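Local coordinates for probable hydrolase (Pseudomonas aeruginosa, PDB 7AL6), which is of unknown function but adopts the alpha/beta-hydrolase fold and probably acts as a hydrolase, possibly a lipolytic one, at residues M41-L50 with H266-A277; G127-A135 with R212-V222. All coordinates share one frame; numbering follows the deposited sequence.

Contact 1 (M41-L50 with H266-A277); sequences MSFSRLAPKL and HLDDEAGAQAVA
Arg45 reaches over the start of helix 270-284 with its chain extended from CG to NE, and its guanidinium meets the turn 267-270 by both edge and face. At the edge, NE donates to Leu267 O at 2.6 Å; the oxygen lies near the guanidinium plane, whereas NE stands well above the plane of the carbonyl. NH1 bonds Glu270 OE2 at 3.0 Å, coming from the anti side of the carboxylate, with the two flat groups turned 58° apart. Asp269 CA lies over the centre of one guanidinium face. Glu270, bent at chi2 (-64°), offers its other oxygen to Lys49: NZ takes the syn lone pair of OE1 at 2.7 Å and also donates to Arg45 O; the bend at the end of the lysine chain (chi4 55°) turns NZ back toward both acceptors. One carboxylate thus ties two basic side chains together, and Glu180 forms a second salt bridge with Arg45.

Beneath the charges, Ala273 CB packs against Arg45 CB at 3.5 Å, while Leu46 sets CD2 on Val276 CG1 and CD1 on Ala277. At the other end, Ser42 OG and His266 NE2 share a 3.0 Å hydrogen bond in the plane of the imidazole. Water 1 bridges Ser42 O, His266 O and Leu46 N, satisfying backbone groups of both segments. The contact joins the loop after strand 28-33 to the short helix 265-268 and the C-terminal helix 270-284 of an alpha/beta-hydrolase fold, just beyond His263 of a probable Ser-His-Asp triad.

Contact 2 (G127-A135 with R212-V222); sequences GLIPYTGEA and RLTQAHALNFV
Thr132 sits against the N-terminus of helix 215-223, where the loop leaving strand 119-125 of the alpha/beta-hydrolase fold runs past a helix whose first turn is closed by a capping box of Thr214 and His217. From CB outward, the threonine follows the start of the helix. CB lies 3.1 Å from Leu213 O. CG2, placed anti to the carbonyl carbon, turns into the helix, resting near Thr214 O and 3.8 Å from Ala218 CB. OG1 lies between the backbone N and the carbonyl carbon (chi1 51°) and hydrogen-bonds water 2, which has a weak bond to Gln215 OE1.

The neighbouring backbone is bonded to the residues leading into the helix: Gly133 N donates to Leu213 O, and water 3 links Gly133 O with Arg212 O. Arg212 folds back over the loop, bringing one guanidinium face against Tyr131 CB. Further along, Ile129 packs on the helix side and Pro130 bridges Ala218 and Leu213. Ala218 CB lies near Ile129 CG2 and Pro130 CD, and Pro130 CG touches Leu213 CD1 at 3.8 Å. Ile129 CG2 also presses on Val222 CG2, a tight pair at 3.3 Å. Leu128 and Val222 both continue onto Val109 of helix 103-114, while Thr214 and His217 pack on His217 and Thr214 of the second subunit.

At the helix start, Glu134, bent at chi2 (-51°), brings its carboxylate to the first turn. Its OE2 accepts from Gln215 N through the syn lone pair at 3.0 Å, the bond nearly straight at 173°.

Overall arrangement
Contacts 1 and 2 lie on opposite sides of the chain's centre, with their own centres 29 Å apart and their nearest atoms about 9 Å apart, so neither touches the other. Both segments of contact 2 fall between those of contact 1 in sequence. The probable triad of Ser102, His263 and Asp126 relates the two: Asp126 immediately precedes segment 127-135, whereas His263 comes three residues before segment 266-277. Ring contact between His266 and His101 brings contact 1 close to the likely nucleophile elbow. Contact 2 instead faces the second subunit. A triethylene glycol near Glu270 and a di(hydroxyethyl)ether near Arg212 probably come from the crystallisation liquor.

Contact 1 (M41-L50 with H266-A277)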
loop_
_atom_site.group_PDB
_atom_site.type_symbol
_atom_site.label_atom_id
_atom_site.label_comp_id
_atom_site.label_asym_id
_atom_site.label_seq_id
_atom_site.Cartn_x
_atom_site.Cartn_y
_atom_site.Cartn_z
ATOM N N MET A 41 -22.756 -11.807 7.963
ATOM C CA MET A 41 -23.843 -12.156 8.872
ATOM C C MET A 41 -25.217 -12.064 8.207
ATOM O O MET A 41 -26.191 -12.573 8.761
ATOM C CB MET A 41 -23.840 -11.239 10.099
ATOM C CG MET A 41 -22.666 -11.447 11.078
ATOM S SD MET A 41 -22.725 -13.060 11.867
ATOM C CE MET A 41 -23.971 -12.788 13.137
ATOM N N SER A 42 -25.254 -11.608 6.977
ATOM C CA SER A 42 -26.498 -11.562 6.196
ATOM C C SER A 42 -26.975 -13.021 6.078
ATOM O O SER A 42 -28.113 -13.221 6.079
ATOM C CB SER A 42 -26.284 -10.898 4.883
ATOM O OG SER A 42 -27.471 -10.789 4.158
ATOM N N PHE A 43 -26.071 -13.997 6.071
ATOM C CA PHE A 43 -26.375 -15.438 5.913
ATOM C C PHE A 43 -26.374 -16.204 7.241
ATOM O O PHE A 43 -26.438 -17.407 7.204
ATOM C CB PHE A 43 -25.419 -16.032 4.881
ATOM C CG PHE A 43 -25.509 -15.369 3.534
ATOM C CD1 PHE A 43 -26.520 -15.691 2.657
ATOM C CD2 PHE A 43 -24.620 -14.383 3.163
ATOM C CE1 PHE A 43 -26.618 -15.063 1.431
ATOM C CE2 PHE A 43 -24.721 -13.756 1.935
ATOM C CZ PHE A 43 -25.726 -14.093 1.073
ATOM N N SER A 44 -26.366 -15.526 8.376
ATOM C CA SER A 44 -26.265 -16.161 9.715
ATOM C C SER A 44 -27.452 -17.093 9.978
ATOM O O SER A 44 -27.256 -18.083 10.607
ATOM C CB SER A 44 -26.066 -15.167 10.824
ATOM O OG SER A 44 -27.091 -14.213 10.875
ATOM N N ARG A 45 -28.643 -16.764 9.517
ATOM C CA ARG A 45 -29.830 -17.623 9.726
ATOM C C ARG A 45 -29.948 -18.681 8.616
ATOM O O ARG A 45 -30.322 -19.785 8.898
ATOM C CB ARG A 45 -31.103 -16.784 9.730
ATOM C CG ARG A 45 -31.209 -15.747 10.828
ATOM C CD ARG A 45 -32.660 -15.369 10.945
ATOM N NE ARG A 45 -32.901 -14.105 11.578
ATOM C CZ ARG A 45 -33.365 -13.972 12.798
ATOM N NH1 ARG A 45 -33.630 -15.037 13.518
ATOM N NH2 ARG A 45 -33.557 -12.777 13.296
ATOM N N LEU A 46 -29.725 -18.285 7.373
ATOM C CA LEU A 46 -29.906 -19.143 6.181
ATOM C C LEU A 46 -28.862 -20.241 6.006
ATOM O O LEU A 46 -29.255 -21.359 5.897
ATOM C CB LEU A 46 -29.897 -18.230 4.962
ATOM C CG LEU A 46 -30.069 -18.937 3.633
ATOM C CD1 LEU A 46 -31.216 -19.912 3.709
ATOM C CD2 LEU A 46 -30.263 -17.939 2.520
ATOM N N ALA A 47 -27.579 -19.931 6.110
ATOM C CA ALA A 47 -26.498 -20.876 5.777
ATOM C C ALA A 47 -26.579 -22.113 6.663
ATOM O O ALA A 47 -26.441 -23.187 6.141
ATOM C CB ALA A 47 -25.149 -20.225 5.866
ATOM N N PRO A 48 -26.809 -22.048 7.981
ATOM C CA PRO A 48 -26.855 -23.244 8.796
ATOM C C PRO A 48 -27.969 -24.217 8.392
ATOM O O PRO A 48 -27.852 -25.332 8.698
ATOM C CB PRO A 48 -27.104 -22.724 10.211
ATOM C CG PRO A 48 -26.636 -21.321 10.165
ATOM C CD PRO A 48 -26.974 -20.852 8.772
ATOM N N LYS A 49 -29.043 -23.719 7.798
ATOM C CA LYS A 49 -30.219 -24.513 7.364
ATOM C C LYS A 49 -29.971 -25.244 6.038
ATOM O O LYS A 49 -30.784 -26.063 5.686
ATOM C CB LYS A 49 -31.432 -23.594 7.255
ATOM C CG LYS A 49 -31.916 -23.022 8.573
ATOM C CD LYS A 49 -33.063 -22.085 8.427
ATOM C CE LYS A 49 -33.595 -21.597 9.751
ATOM N NZ LYS A 49 -32.541 -20.980 10.576
ATOM N N LEU A 50 -28.936 -24.899 5.288
ATOM C CA LEU A 50 -28.645 -25.539 3.989
ATOM C C LEU A 50 -27.621 -26.655 4.169
ATOM O O LEU A 50 -26.478 -26.445 3.843
ATOM C CB LEU A 50 -28.175 -24.465 3.014
ATOM C CG LEU A 50 -29.232 -23.433 2.643
ATOM C CD1 LEU A 50 -28.639 -22.331 1.806
ATOM C CD2 LEU A 50 -30.398 -24.089 1.931
ATOM N N HIS A 266 -34.600 -13.189 4.357
ATOM C CA HIS A 266 -33.756 -14.334 4.779
ATOM C C HIS A 266 -33.097 -14.065 6.135
ATOM O O HIS A 266 -32.691 -14.999 6.742
ATOM C CB HIS A 266 -32.707 -14.667 3.718
ATOM C CG HIS A 266 -31.670 -13.622 3.591
ATOM N ND1 HIS A 266 -31.951 -12.385 3.168
ATOM C CD2 HIS A 266 -30.363 -13.628 3.858
ATOM C CE1 HIS A 266 -30.860 -11.671 3.158
ATOM N NE2 HIS A 266 -29.886 -12.406 3.567
ATOM N N LEU A 267 -32.905 -12.809 6.503
ATOM C CA LEU A 267 -32.255 -12.424 7.780
ATOM C C LEU A 267 -33.222 -11.844 8.821
ATOM O O LEU A 267 -32.944 -12.005 9.989
ATOM C CB LEU A 267 -31.179 -11.400 7.450
ATOM C CG LEU A 267 -30.411 -10.849 8.639
ATOM C CD1 LEU A 267 -29.500 -11.900 9.208
ATOM C CD2 LEU A 267 -29.645 -9.615 8.249
ATOM N N ASP A 268 -34.359 -11.296 8.409
ATOM C CA ASP A 268 -35.286 -10.577 9.310
ATOM C C ASP A 268 -35.769 -11.487 10.429
ATOM O O ASP A 268 -35.765 -11.055 11.536
ATOM C CB ASP A 268 -36.480 -10.016 8.554
ATOM C CG ASP A 268 -36.141 -8.736 7.852
ATOM O OD1 ASP A 268 -35.269 -8.065 8.328
ATOM O OD2 ASP A 268 -36.709 -8.473 6.835
ATOM N N ASP A 269 -36.099 -12.728 10.143
ATOM C CA ASP A 269 -36.643 -13.591 11.173
ATOM C C ASP A 269 -36.454 -15.036 10.765
ATOM O O ASP A 269 -36.062 -15.349 9.638
ATOM C CB ASP A 269 -38.133 -13.298 11.433
ATOM C CG ASP A 269 -38.963 -13.320 10.162
ATOM O OD1 ASP A 269 -38.792 -14.252 9.333
ATOM O OD2 ASP A 269 -39.754 -12.381 9.979
ATOM N N GLU A 270 -36.729 -15.926 11.708
ATOM C CA GLU A 270 -36.528 -17.341 11.431
ATOM C C GLU A 270 -37.540 -17.844 10.413
ATOM O O GLU A 270 -37.216 -18.743 9.639
ATOM C CB GLU A 270 -36.616 -18.170 12.709
ATOM C CG GLU A 270 -35.366 -18.067 13.594
ATOM C CD GLU A 270 -34.109 -18.628 12.920
ATOM O OE1 GLU A 270 -34.190 -19.728 12.327
ATOM O OE2 GLU A 270 -33.052 -17.961 12.981
ATOM N N ALA A 271 -38.743 -17.246 10.378
ATOM C CA ALA A 271 -39.760 -17.645 9.411
ATOM C C ALA A 271 -39.276 -17.428 7.979
ATOM O O ALA A 271 -39.392 -18.312 7.140
ATOM C CB ALA A 271 -41.058 -16.866 9.648
ATOM N N GLY A 272 -38.731 -16.249 7.683
ATOM C CA GLY A 272 -38.158 -16.035 6.370
ATOM C C GLY A 272 -36.974 -16.940 6.106
ATOM O O GLY A 272 -36.864 -17.530 5.032
ATOM N N ALA A 273 -36.076 -17.077 7.092
ATOM C CA ALA A 273 -34.899 -17.907 6.882
ATOM C C ALA A 273 -35.307 -19.301 6.466
ATOM O O ALA A 273 -34.714 -19.895 5.558
ATOM C CB ALA A 273 -34.047 -17.974 8.153
ATOM N N GLN A 274 -36.312 -19.856 7.138
ATOM C CA GLN A 274 -36.695 -21.238 6.865
ATOM C C GLN A 274 -37.303 -21.382 5.479
ATOM O O GLN A 274 -37.107 -22.394 4.804
ATOM C CB GLN A 274 -37.719 -21.715 7.886
ATOM C CG GLN A 274 -37.133 -22.240 9.155
ATOM C CD GLN A 274 -38.167 -22.348 10.266
ATOM O OE1 GLN A 274 -37.855 -22.127 11.435
ATOM N NE2 GLN A 274 -39.399 -22.692 9.905
ATOM N N ALA A 275 -38.134 -20.425 5.105
ATOM C CA ALA A 275 -38.818 -20.507 3.835
ATOM C C ALA A 275 -37.821 -20.377 2.706
ATOM O O ALA A 275 -37.873 -21.145 1.756
ATOM C CB ALA A 275 -39.878 -19.424 3.743
ATOM N N VAL A 276 -36.892 -19.421 2.800
ATOM C CA VAL A 276 -35.838 -19.369 1.794
ATOM C C VAL A 276 -35.050 -20.665 1.788
ATOM O O VAL A 276 -34.763 -21.237 0.730
ATOM C CB VAL A 276 -34.931 -18.143 2.017
ATOM C CG1 VAL A 276 -33.771 -18.198 1.015
ATOM C CG2 VAL A 276 -35.752 -16.865 1.861
ATOM N N ALA A 277 -34.723 -21.186 2.970
ATOM C CA ALA A 277 -33.923 -22.393 3.012
ATOM C C ALA A 277 -34.620 -23.555 2.314
ATOM O O ALA A 277 -33.961 -24.393 1.665
ATOM C CB ALA A 277 -33.618 -22.732 4.469
HETATM O O HOH W 1 -29.714 -15.197 7.124
#

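Contact 2 (G127-A135 with R212-V222)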
loop_
_atom_site.group_PDB
_atom_site.type_symbol
_atom_site.label_atom_id
_atom_site.label_comp_id
_atom_site.label_asym_id
_atom_site.label_seq_id
_atom_site.Cartn_x
_atom_site.Cartn_y
_atom_site.Cartn_z
ATOM N N GLY A 127 -32.613 -9.859 -5.895
ATOM C CA GLY A 127 -31.699 -9.054 -6.712
ATOM C C GLY A 127 -31.485 -9.691 -8.057
ATOM O O GLY A 127 -31.521 -10.879 -8.122
ATOM N N LEU A 128 -31.234 -8.901 -9.079
ATOM C CA LEU A 128 -30.984 -9.396 -10.416
ATOM C C LEU A 128 -30.047 -8.497 -11.209
ATOM O O LEU A 128 -28.943 -8.921 -11.621
ATOM C CB LEU A 128 -32.318 -9.545 -11.154
ATOM C CG LEU A 128 -32.171 -10.212 -12.517
ATOM C CD1 LEU A 128 -31.680 -11.649 -12.275
ATOM C CD2 LEU A 128 -33.444 -10.236 -13.300
ATOM N N ILE A 129 -30.463 -7.258 -11.445
ATOM C CA ILE A 129 -29.671 -6.359 -12.280
ATOM C C ILE A 129 -29.418 -5.078 -11.503
ATOM O O ILE A 129 -30.160 -4.745 -10.572
ATOM C CB ILE A 129 -30.374 -6.035 -13.616
ATOM C CG1 ILE A 129 -31.828 -5.670 -13.365
ATOM C CG2 ILE A 129 -30.281 -7.229 -14.585
ATOM C CD1 ILE A 129 -32.510 -5.053 -14.583
ATOM N N PRO A 130 -28.407 -4.311 -11.899
ATOM C CA PRO A 130 -28.170 -3.024 -11.238
ATOM C C PRO A 130 -29.025 -1.923 -11.844
ATOM O O PRO A 130 -29.720 -2.155 -12.844
ATOM C CB PRO A 130 -26.685 -2.778 -11.511
ATOM C CG PRO A 130 -26.509 -3.358 -12.933
ATOM C CD PRO A 130 -27.389 -4.594 -12.935
ATOM N N TYR A 131 -28.953 -0.724 -11.257
ATOM C CA TYR A 131 -29.405 0.487 -11.937
ATOM C C TYR A 131 -28.519 0.774 -13.138
ATOM O O TYR A 131 -27.297 0.606 -13.082
ATOM C CB TYR A 131 -29.396 1.678 -10.980
ATOM C CG TYR A 131 -30.509 1.642 -9.962
ATOM C CD1 TYR A 131 -31.795 1.253 -10.327
ATOM C CD2 TYR A 131 -30.277 1.977 -8.641
ATOM C CE1 TYR A 131 -32.827 1.201 -9.398
ATOM C CE2 TYR A 131 -31.305 1.940 -7.704
ATOM C CZ TYR A 131 -32.577 1.546 -8.092
ATOM O OH TYR A 131 -33.611 1.496 -7.178
ATOM N N THR A 132 -29.152 1.181 -14.238
ATOM C CA THR A 132 -28.502 1.386 -15.523
ATOM C C THR A 132 -28.539 2.859 -15.913
ATOM O O THR A 132 -29.261 3.668 -15.328
ATOM C CB THR A 132 -29.181 0.509 -16.581
ATOM O OG1 THR A 132 -30.603 0.711 -16.536
ATOM C CG2 THR A 132 -28.902 -0.966 -16.273
ATOM N N GLY A 133 -27.710 3.193 -16.890
ATOM C CA GLY A 133 -27.640 4.530 -17.435
ATOM C C GLY A 133 -27.286 4.458 -18.903
ATOM O O GLY A 133 -26.372 3.718 -19.298
ATOM N N GLU A 134 -28.007 5.212 -19.728
ATOM C CA GLU A 134 -27.807 5.188 -21.168
ATOM C C GLU A 134 -26.706 6.151 -21.578
ATOM O O GLU A 134 -26.286 7.019 -20.811
ATOM C CB GLU A 134 -29.116 5.533 -21.891
ATOM C CG GLU A 134 -30.234 4.566 -21.553
ATOM C CD GLU A 134 -29.797 3.127 -21.738
ATOM O OE1 GLU A 134 -29.226 2.815 -22.819
ATOM O OE2 GLU A 134 -30.003 2.328 -20.793
ATOM N N ALA A 135 -26.253 5.997 -22.830
ATOM C CA ALA A 135 -25.111 6.757 -23.322
ATOM C C ALA A 135 -25.373 8.254 -23.343
ATOM O O ALA A 135 -24.419 9.040 -23.300
ATOM C CB ALA A 135 -24.727 6.292 -24.726
ATOM N N ARG A 212 -21.989 3.663 -15.880
ATOM C CA ARG A 212 -23.066 2.724 -15.542
ATOM C C ARG A 212 -23.261 1.745 -16.700
ATOM O O ARG A 212 -22.935 2.078 -17.813
ATOM C CB ARG A 212 -24.337 3.503 -15.227
ATOM C CG ARG A 212 -24.969 3.083 -13.917
ATOM C CD ARG A 212 -25.183 4.178 -12.917
ATOM N NE ARG A 212 -26.508 4.717 -13.083
ATOM C CZ ARG A 212 -27.345 5.017 -12.109
ATOM N NH1 ARG A 212 -28.527 5.509 -12.407
ATOM N NH2 ARG A 212 -27.019 4.832 -10.851
ATOM N N LEU A 213 -23.715 0.536 -16.412
ATOM C CA LEU A 213 -24.105 -0.421 -17.459
ATOM C C LEU A 213 -25.376 0.131 -18.103
ATOM O O LEU A 213 -26.196 0.646 -17.393
ATOM C CB LEU A 213 -24.420 -1.780 -16.846
ATOM C CG LEU A 213 -23.275 -2.543 -16.208
ATOM C CD1 LEU A 213 -23.796 -3.797 -15.566
ATOM C CD2 LEU A 213 -22.219 -2.871 -17.219
ATOM N N THR A 214 -25.505 0.070 -19.412
ATOM C CA THR A 214 -26.774 0.415 -20.038
ATOM C C THR A 214 -27.770 -0.700 -19.810
ATOM O O THR A 214 -27.411 -1.825 -19.443
ATOM C CB THR A 214 -26.608 0.643 -21.535
ATOM O OG1 THR A 214 -26.448 -0.631 -22.190
ATOM C CG2 THR A 214 -25.401 1.509 -21.819
ATOM N N GLN A 215 -29.042 -0.388 -20.068
ATOM C CA GLN A 215 -30.076 -1.414 -20.007
ATOM C C GLN A 215 -29.733 -2.609 -20.875
ATOM O O GLN A 215 -29.968 -3.754 -20.482
ATOM C CB GLN A 215 -31.442 -0.835 -20.431
ATOM C CG GLN A 215 -32.562 -1.860 -20.357
ATOM C CD GLN A 215 -33.978 -1.243 -20.335
ATOM O OE1 GLN A 215 -34.690 -1.296 -19.322
ATOM N NE2 GLN A 215 -34.378 -0.662 -21.455
ATOM N N ALA A 216 -29.168 -2.371 -22.062
ATOM C CA ALA A 216 -28.792 -3.490 -22.920
ATOM C C ALA A 216 -27.638 -4.300 -22.317
ATOM O O ALA A 216 -27.615 -5.532 -22.420
ATOM C CB ALA A 216 -28.423 -2.968 -24.313
ATOM N N HIS A 217 -26.660 -3.638 -21.697
ATOM C CA HIS A 217 -25.625 -4.386 -20.971
ATOM C C HIS A 217 -26.237 -5.329 -19.945
ATOM O O HIS A 217 -25.987 -6.545 -19.959
ATOM C CB HIS A 217 -24.654 -3.425 -20.271
ATOM C CG HIS A 217 -23.694 -2.767 -21.197
ATOM N ND1 HIS A 217 -23.859 -1.475 -21.646
ATOM C CD2 HIS A 217 -22.566 -3.228 -21.778
ATOM C CE1 HIS A 217 -22.864 -1.167 -22.457
ATOM N NE2 HIS A 217 -22.052 -2.205 -22.534
ATOM N N ALA A 218 -27.066 -4.777 -19.051
ATOM C CA ALA A 218 -27.677 -5.581 -17.992
ATOM C C ALA A 218 -28.486 -6.748 -18.535
ATOM O O ALA A 218 -28.441 -7.856 -17.982
ATOM C CB ALA A 218 -28.570 -4.702 -17.118
ATOM N N LEU A 219 -29.284 -6.514 -19.584
ATOM C CA LEU A 219 -30.129 -7.591 -20.094
ATOM C C LEU A 219 -29.282 -8.665 -20.794
ATOM O O LEU A 219 -29.586 -9.856 -20.707
ATOM C CB LEU A 219 -31.211 -7.010 -21.036
ATOM C CG LEU A 219 -32.269 -6.096 -20.397
ATOM C CD1 LEU A 219 -33.265 -5.492 -21.406
ATOM C CD2 LEU A 219 -33.058 -6.810 -19.308
ATOM N N ASN A 220 -28.204 -8.268 -21.439
ATOM C CA ASN A 220 -27.275 -9.213 -22.093
ATOM C C ASN A 220 -26.615 -10.102 -21.032
ATOM O O ASN A 220 -26.481 -11.264 -21.278
ATOM C CB ASN A 220 -26.274 -8.489 -22.980
ATOM C CG ASN A 220 -26.728 -8.412 -24.421
ATOM O OD1 ASN A 220 -26.572 -9.354 -25.166
ATOM N ND2 ASN A 220 -27.299 -7.303 -24.822
ATOM N N PHE A 221 -26.222 -9.550 -19.887
ATOM C CA PHE A 221 -25.608 -10.335 -18.794
ATOM C C PHE A 221 -26.624 -11.355 -18.284
ATOM O O PHE A 221 -26.273 -12.479 -18.156
ATOM C CB PHE A 221 -25.087 -9.425 -17.682
ATOM C CG PHE A 221 -23.679 -8.949 -17.902
ATOM C CD1 PHE A 221 -22.608 -9.774 -17.658
ATOM C CD2 PHE A 221 -23.428 -7.685 -18.375
ATOM C CE1 PHE A 221 -21.320 -9.341 -17.880
ATOM C CE2 PHE A 221 -22.135 -7.251 -18.594
ATOM C CZ PHE A 221 -21.084 -8.086 -18.357
ATOM N N VAL A 222 -27.863 -10.948 -18.065
ATOM C CA VAL A 222 -28.938 -11.834 -17.548
ATOM C C VAL A 222 -29.183 -12.929 -18.586
ATOM O O VAL A 222 -29.240 -14.077 -18.237
ATOM C CB VAL A 222 -30.230 -11.053 -17.271
ATOM C CG1 VAL A 222 -31.409 -11.981 -17.126
ATOM C CG2 VAL A 222 -30.116 -10.178 -16.054
HETATM O O HOH W 2 -32.319 -1.427 -16.843
HETATM O O HOH W 3 -23.844 4.101 -19.522
HETATM O O HOH W 4 -29.467 0.488 -23.527
#